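Sensory transduction histidine kinase, putative (Borrelia burgdorferi, PDB 5BWJ) probably serves as a membrane-bound hybrid histidine kinase of a two-component system, the present chain being a periplasmic sensor domain with a Venus flytrap fold. Local coordinates at residues F135-N139 against S140-V144; C159-L162 against H163-N167. All coordinates share one frame; numbering follows the deposited sequence.

Two neighbouring helix starts of one periplasmic sensor domain illustrate how a strand-to-helix turn and a helical first turn are locked locally and then packed together. Interaction 1 comes first along the chain, where strand 134-137 of the large mixed sheet gives way to helix 140-148; after strand 154-156, interaction 2 forms the opening turns of helix 161-169. Their centres lie 12 Å apart, and the two helices meet directly: Ser140 CB approaches Ile165 CD1 to 3.4 Å, and Val144 CG1 approaches Ala166 CB to 3.5 Å. Interaction 1 thus joins sheet to helix, whereas interaction 2 lies within helix 161-169, whose outer side chains meet the second subunit.

Interaction 1 of 2, residues F135-N139 against S140-V144; sequences FLADN and SQELV
Asn139 reaches forward to the backbone of Glu142, whose side chain reaches back to Asp138, and between them they hold the turn from strand to helix. Asn139 is the N-cap: its OD1 accepts the backbone N-H of Glu142 at 2.8 Å from Glu142 N, a nearly straight bond (166° at the hydrogen) with the donor somewhat tilted from the amide carbonyl plane. The torsion makes this possible, since CG stands between the backbone N and the carbonyl carbon (chi1 55°), which folds the amide over the first turn of the helix. Its other end is held as well, ND2 donating to Asn54 OD1, so the flip of the buried amide is fixed. The main chain adds the first helical bond, Leu143 N to Asn139 O at 2.9 Å.

Glu142 answers with an extended side chain, CG anti to its own N, that runs back alongside the turn. Its OE1 takes the N-H of Asp138 in a weak bond of 3.3 Å to Asp138 N, while OE2 lies 3.6 Å from Ala137 CA. The N-cap bond is thus joined by a weak side-chain bond to the residue before the cap. The cost is a close like-charged pair, Asp138 OD2 and Glu142 OE1 at 3.5 Å, their carboxylate planes turned 83° apart; such proximity might raise the proton affinity of one of them.

Beneath the polar layer, the methyl of Ala137 rests on Leu143, CB to CB 3.7 Å. Leu143 continues inward onto Ile117 of the neighbouring strand 114-117, Ile155 of strand 154-156 beyond it, and Leu162 of helix 161-169. Strand 134-137 pairs in parallel with strand 114-117, and the first turn of helix 140-148 runs roughly antiparallel to 135-137, wedged between the sheet and helix 161-169.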
ATOM      1  N   PHE B 135      -0.259 -15.984  19.538  1.00 56.77           N
ATOM      2  CA  PHE B 135      -1.707 -15.872  19.662  1.00 53.34           C
ATOM      3  C   PHE B 135      -2.330 -15.857  18.269  1.00 49.92           C
ATOM      4  O   PHE B 135      -1.995 -15.009  17.446  1.00 48.34           O
ATOM      5  CB  PHE B 135      -2.088 -14.608  20.436  1.00 54.40           C
ATOM      6  CG  PHE B 135      -3.568 -14.362  20.507  1.00 56.81           C
ATOM      7  CD1 PHE B 135      -4.197 -13.565  19.566  1.00 55.20           C
ATOM      8  CD2 PHE B 135      -4.331 -14.928  21.516  1.00 60.99           C
ATOM      9  CE1 PHE B 135      -5.558 -13.336  19.628  1.00 56.15           C
ATOM     10  CE2 PHE B 135      -5.694 -14.702  21.584  1.00 61.33           C
ATOM     11  CZ  PHE B 135      -6.307 -13.905  20.638  1.00 58.78           C
ATOM     12  N   LEU B 136      -3.231 -16.799  18.009  1.00 49.29           N
ATOM     13  CA  LEU B 136      -3.847 -16.922  16.693  1.00 49.40           C
ATOM     14  C   LEU B 136      -5.186 -16.195  16.626  1.00 46.93           C
ATOM     15  O   LEU B 136      -6.077 -16.437  17.440  1.00 49.31           O
ATOM     16  CB  LEU B 136      -4.037 -18.397  16.330  1.00 51.65           C
ATOM     17  CG  LEU B 136      -2.755 -19.218  16.159  1.00 54.75           C
ATOM     18  CD1 LEU B 136      -3.095 -20.674  15.898  1.00 56.84           C
ATOM     19  CD2 LEU B 136      -1.885 -18.664  15.034  1.00 54.15           C
ATOM     20  N   ALA B 137      -5.308 -15.298  15.651  1.00 45.15           N
ATOM     21  CA  ALA B 137      -6.555 -14.586  15.395  1.00 45.12           C
ATOM     22  C   ALA B 137      -7.184 -15.094  14.104  1.00 44.28           C
ATOM     23  O   ALA B 137      -6.485 -15.572  13.210  1.00 46.48           O
ATOM     24  CB  ALA B 137      -6.310 -13.087  15.316  1.00 45.74           C
ATOM     25  N   ASP B 138      -8.506 -14.990  14.008  1.00 41.01           N
ATOM     26  CA  ASP B 138      -9.226 -15.469  12.833  1.00 40.95           C
ATOM     27  C   ASP B 138      -9.227 -14.430  11.718  1.00 39.85           C
ATOM     28  O   ASP B 138      -9.351 -14.774  10.544  1.00 37.41           O
ATOM     29  CB  ASP B 138     -10.668 -15.837  13.197  1.00 45.24           C
ATOM     30  CG  ASP B 138     -10.754 -17.036  14.123  1.00 50.66           C
ATOM     31  OD1 ASP B 138      -9.838 -17.884  14.092  1.00 51.92           O
ATOM     32  OD2 ASP B 138     -11.745 -17.134  14.878  1.00 53.88           O
ATOM     33  N   ASN B 139      -9.094 -13.159  12.089  1.00 43.17           N
ATOM     34  CA  ASN B 139      -9.127 -12.070  11.117  1.00 41.40           C
ATOM     35  C   ASN B 139      -8.476 -10.799  11.653  1.00 40.68           C
ATOM     36  O   ASN B 139      -8.149 -10.711  12.835  1.00 41.73           O
ATOM     37  CB  ASN B 139     -10.570 -11.777  10.704  1.00 41.02           C
ATOM     38  CG  ASN B 139     -11.467 -11.480  11.889  1.00 39.56           C
ATOM     39  OD1 ASN B 139     -11.299 -10.471  12.572  1.00 39.07           O
ATOM     40  ND2 ASN B 139     -12.435 -12.355  12.129  1.00 39.77           N
ATOM     41  N   SER B 140      -8.302  -9.816  10.774  1.00 36.19           N
ATOM     42  CA  SER B 140      -7.621  -8.575  11.130  1.00 34.12           C
ATOM     43  C   SER B 140      -8.318  -7.845  12.273  1.00 32.82           C
ATOM     44  O   SER B 140      -7.665  -7.350  13.191  1.00 34.02           O
ATOM     45  CB  SER B 140      -7.525  -7.648   9.914  1.00 33.16           C
ATOM     46  OG  SER B 140      -6.714  -8.216   8.902  1.00 32.42           O
ATOM     47  N   GLN B 141      -9.643  -7.777  12.213  1.00 31.27           N
ATOM     48  CA  GLN B 141     -10.419  -7.085  13.235  1.00 33.51           C
ATOM     49  C   GLN B 141     -10.191  -7.699  14.612  1.00 37.51           C
ATOM     50  O   GLN B 141      -9.949  -6.987  15.588  1.00 38.32           O
ATOM     51  CB  GLN B 141     -11.904  -7.118  12.881  1.00 33.91           C
ATOM     52  CG  GLN B 141     -12.802  -6.413  13.871  1.00 36.03           C
ATOM     53  CD  GLN B 141     -14.194  -6.201  13.317  1.00 37.69           C
ATOM     54  OE1 GLN B 141     -14.372  -5.512  12.312  1.00 37.12           O
ATOM     55  NE2 GLN B 141     -15.187  -6.808  13.956  1.00 39.52           N
ATOM     56  N   GLU B 142     -10.267  -9.023  14.686  1.00 40.09           N
ATOM     57  CA  GLU B 142     -10.020  -9.726  15.938  1.00 43.92           C
ATOM     58  C   GLU B 142      -8.588  -9.500  16.403  1.00 42.49           C
ATOM     59  O   GLU B 142      -8.331  -9.321  17.594  1.00 42.92           O
ATOM     60  CB  GLU B 142     -10.289 -11.222  15.774  1.00 48.60           C
ATOM     61  CG  GLU B 142      -9.934 -12.060  16.997  1.00 55.73           C
ATOM     62  CD  GLU B 142     -10.164 -13.540  16.770  1.00 62.18           C
ATOM     63  OE1 GLU B 142     -10.981 -13.887  15.891  1.00 63.34           O
ATOM     64  OE2 GLU B 142      -9.522 -14.357  17.465  1.00 65.86           O
ATOM     65  N   LEU B 143      -7.658  -9.511  15.453  1.00 42.63           N
ATOM     66  CA  LEU B 143      -6.240  -9.382  15.763  1.00 41.75           C
ATOM     67  C   LEU B 143      -5.928  -8.038  16.405  1.00 39.16           C
ATOM     68  O   LEU B 143      -5.263  -7.974  17.439  1.00 39.22           O
ATOM     69  CB  LEU B 143      -5.397  -9.561  14.498  1.00 40.73           C
ATOM     70  CG  LEU B 143      -3.890  -9.345  14.670  1.00 40.72           C
ATOM     71  CD1 LEU B 143      -3.321 -10.302  15.710  1.00 40.68           C
ATOM     72  CD2 LEU B 143      -3.170  -9.511  13.341  1.00 41.25           C
ATOM     73  N   VAL B 144      -6.403  -6.965  15.784  1.00 36.94           N
ATOM     74  CA  VAL B 144      -6.120  -5.625  16.277  1.00 37.60           C
ATOM     75  C   VAL B 144      -6.838  -5.383  17.604  1.00 41.95           C
ATOM     76  O   VAL B 144      -6.340  -4.651  18.461  1.00 45.61           O
ATOM     77  CB  VAL B 144      -6.529  -4.556  15.251  1.00 36.52           C
ATOM     78  CG1 VAL B 144      -6.242  -3.168  15.783  1.00 37.22           C
ATOM     79  CG2 VAL B 144      -5.776  -4.764  13.946  1.00 36.42           C
TER

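Interaction 2 of 2, residues C159-L162 against H163-N167; sequences CKTL and HYIAN. With NO3 (nitrate ion), chain F.
His163 sets its CB 3.2 Å from Cys159 O, one turn back, while its ring swings outward, CG anti to the backbone N (chi1 -173°), and brings CD2 to 3.3 Å from O3 of a nitrate ion. Asn167, a turn further on, grips the same ion: its ND2 donates to nitrate O3 at 3.0 Å and to O1 at 3.1 Å, a forked hold on two oxygens. Tyr164 comes to the ion with its ring edge, O2 lying in the ring plane 3.8 Å from CD1. Lys160 NZ of the second subunit and Asn168 ND2 also bond to the ion. The nitrate probably derives from the crystallisation liquor, but its binding suggests a spot at the subunit boundary able to accept an anion.

The helix backbone presents these side chains on one surface. Asp158 OD1 accepts Thr161 N just before a run of i+4 to i bonds: Tyr164 N to Lys160 O at 2.9 Å, Ile165 N to Thr161 O with an almost straight N-H (169°), then Ala166 N to Leu162 O. Away from the ion, Ile165 runs alongside Thr161, its CD1 4.0 Å from Thr161 CG2. The hydroxyl of Thr161 bonds to Phe17 N, and the OH of Tyr164 to Lys22 O, which ties the helix to Phe17 and to the short strand 21-22, whose Tyr21 meets the Tyr164 ring edge-to-face.

Farther out, the His163 ring meets the rings of Phe17 and Tyr164 of the second subunit, while Lys160 O accepts from Lys160 NZ of that subunit. Lys160, His163, Tyr164 and Asn167 thus form an aromatic and polar contact between the two subunits of this Venus flytrap sensor domain, with the Tyr164 side chain about 6 Å from that of Glu29, a magnesium-binding residue whose ion is not bound to this chain.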
ATOM      1  N   CYS B 159       0.960  -4.272   6.503  1.00 34.68           N
ATOM      2  CA  CYS B 159       1.354  -2.931   6.935  1.00 33.49           C
ATOM      3  C   CYS B 159       0.218  -1.921   6.831  1.00 34.77           C
ATOM      4  O   CYS B 159       0.042  -1.086   7.719  1.00 37.65           O
ATOM      5  CB  CYS B 159       2.551  -2.429   6.116  1.00 33.71           C
ATOM      6  SG  CYS B 159       2.263  -2.306   4.327  1.00 42.58           S
ATOM      7  N   LYS B 160      -0.547  -1.992   5.747  1.00 32.97           N
ATOM      8  CA  LYS B 160      -1.600  -1.011   5.498  1.00 33.20           C
ATOM      9  C   LYS B 160      -2.906  -1.353   6.214  1.00 32.57           C
ATOM     10  O   LYS B 160      -3.542  -0.477   6.797  1.00 32.84           O
ATOM     11  CB  LYS B 160      -1.853  -0.881   3.992  1.00 35.33           C
ATOM     12  CG  LYS B 160      -0.724  -0.196   3.237  1.00 37.39           C
ATOM     13  CD  LYS B 160      -0.972  -0.172   1.738  1.00 39.80           C
ATOM     14  CE  LYS B 160       0.204   0.452   0.998  1.00 43.55           C
ATOM     15  NZ  LYS B 160       0.057   0.350  -0.480  1.00 47.74           N
ATOM     16  N   THR B 161      -3.298  -2.622   6.179  1.00 32.18           N
ATOM     17  CA  THR B 161      -4.622  -3.021   6.658  1.00 32.51           C
ATOM     18  C   THR B 161      -4.737  -2.995   8.181  1.00 33.30           C
ATOM     19  O   THR B 161      -5.698  -2.447   8.725  1.00 34.50           O
ATOM     20  CB  THR B 161      -4.996  -4.433   6.165  1.00 32.29           C
ATOM     21  OG1 THR B 161      -4.925  -4.475   4.736  1.00 31.94           O
ATOM     22  CG2 THR B 161      -6.415  -4.804   6.605  1.00 32.55           C
ATOM     23  N   LEU B 162      -3.774  -3.602   8.867  1.00 34.14           N
ATOM     24  CA  LEU B 162      -3.813  -3.647  10.324  1.00 35.48           C
ATOM     25  C   LEU B 162      -3.725  -2.240  10.892  1.00 35.85           C
ATOM     26  O   LEU B 162      -4.383  -1.910  11.882  1.00 36.96           O
ATOM     27  CB  LEU B 162      -2.679  -4.513  10.873  1.00 36.47           C
ATOM     28  CG  LEU B 162      -2.706  -5.990  10.477  1.00 36.80           C
ATOM     29  CD1 LEU B 162      -1.582  -6.730  11.177  1.00 36.35           C
ATOM     30  CD2 LEU B 162      -4.054  -6.634  10.796  1.00 39.12           C
ATOM     31  N   HIS B 163      -2.915  -1.412  10.246  1.00 33.67           N
ATOM     32  CA  HIS B 163      -2.737  -0.035  10.668  1.00 33.93           C
ATOM     33  C   HIS B 163      -4.007   0.778  10.445  1.00 34.18           C
ATOM     34  O   HIS B 163      -4.388   1.591  11.287  1.00 35.45           O
ATOM     35  CB  HIS B 163      -1.573   0.603   9.917  1.00 34.97           C
ATOM     36  CG  HIS B 163      -1.229   1.971  10.406  1.00 38.92           C
ATOM     37  ND1 HIS B 163      -0.309   2.189  11.408  1.00 42.67           N
ATOM     38  CD2 HIS B 163      -1.696   3.190  10.050  1.00 40.33           C
ATOM     39  CE1 HIS B 163      -0.216   3.485  11.641  1.00 43.78           C
ATOM     40  NE2 HIS B 163      -1.049   4.114  10.831  1.00 42.71           N
ATOM     41  N   TYR B 164      -4.655   0.560   9.304  1.00 33.74           N
ATOM     42  CA  TYR B 164      -5.891   1.261   8.989  1.00 34.06           C
ATOM     43  C   TYR B 164      -6.970   0.983  10.032  1.00 34.81           C
ATOM     44  O   TYR B 164      -7.588   1.908  10.557  1.00 35.57           O
ATOM     45  CB  TYR B 164      -6.411   0.864   7.606  1.00 33.53           C
ATOM     46  CG  TYR B 164      -7.871   1.215   7.415  1.00 35.09           C
ATOM     47  CD1 TYR B 164      -8.258   2.513   7.108  1.00 37.94           C
ATOM     48  CD2 TYR B 164      -8.862   0.254   7.561  1.00 35.50           C
ATOM     49  CE1 TYR B 164      -9.593   2.844   6.945  1.00 40.54           C
ATOM     50  CE2 TYR B 164     -10.201   0.575   7.398  1.00 38.19           C
ATOM     51  CZ  TYR B 164     -10.558   1.871   7.091  1.00 40.26           C
ATOM     52  OH  TYR B 164     -11.886   2.198   6.925  1.00 41.86           O
ATOM     53  N   ILE B 165      -7.193  -0.297  10.320  1.00 34.76           N
ATOM     54  CA  ILE B 165      -8.251  -0.705  11.239  1.00 35.58           C
ATOM     55  C   ILE B 165      -8.030  -0.098  12.619  1.00 36.57           C
ATOM     56  O   ILE B 165      -8.937   0.506  13.186  1.00 37.49           O
ATOM     57  CB  ILE B 165      -8.337  -2.240  11.357  1.00 35.46           C
ATOM     58  CG1 ILE B 165      -8.701  -2.850  10.003  1.00 34.64           C
ATOM     59  CG2 ILE B 165      -9.387  -2.649  12.394  1.00 36.49           C
ATOM     60  CD1 ILE B 165      -8.522  -4.350   9.933  1.00 34.47           C
ATOM     61  N   ALA B 166      -6.822  -0.258  13.151  1.00 36.50           N
ATOM     62  CA  ALA B 166      -6.482   0.296  14.459  1.00 37.50           C
ATOM     63  C   ALA B 166      -6.683   1.806  14.493  1.00 37.91           C
ATOM     64  O   ALA B 166      -7.227   2.349  15.454  1.00 39.11           O
ATOM     65  CB  ALA B 166      -5.046  -0.043  14.817  1.00 37.25           C
ATOM     66  N   ASN B 167      -6.249   2.476  13.431  1.00 37.10           N
ATOM     67  CA  ASN B 167      -6.229   3.933  13.401  1.00 38.62           C
ATOM     68  C   ASN B 167      -7.613   4.548  13.203  1.00 40.56           C
ATOM     69  O   ASN B 167      -7.875   5.654  13.676  1.00 45.26           O
ATOM     70  CB  ASN B 167      -5.290   4.413  12.290  1.00 40.44           C
ATOM     71  CG  ASN B 167      -4.942   5.882  12.414  1.00 41.89           C
ATOM     72  OD1 ASN B 167      -4.742   6.396  13.513  1.00 41.32           O
ATOM     73  ND2 ASN B 167      -4.864   6.568  11.278  1.00 42.68           N
TER
HETATM   74  N   NO3 F 302      -5.167   5.162   8.082  1.00 84.73           N
HETATM   75  O1  NO3 F 302      -5.934   6.122   8.384  1.00 84.68           O
HETATM   76  O2  NO3 F 302      -5.126   4.734   6.892  1.00 84.51           O
HETATM   77  O3  NO3 F 302      -4.439   4.631   8.969  1.00 85.09           O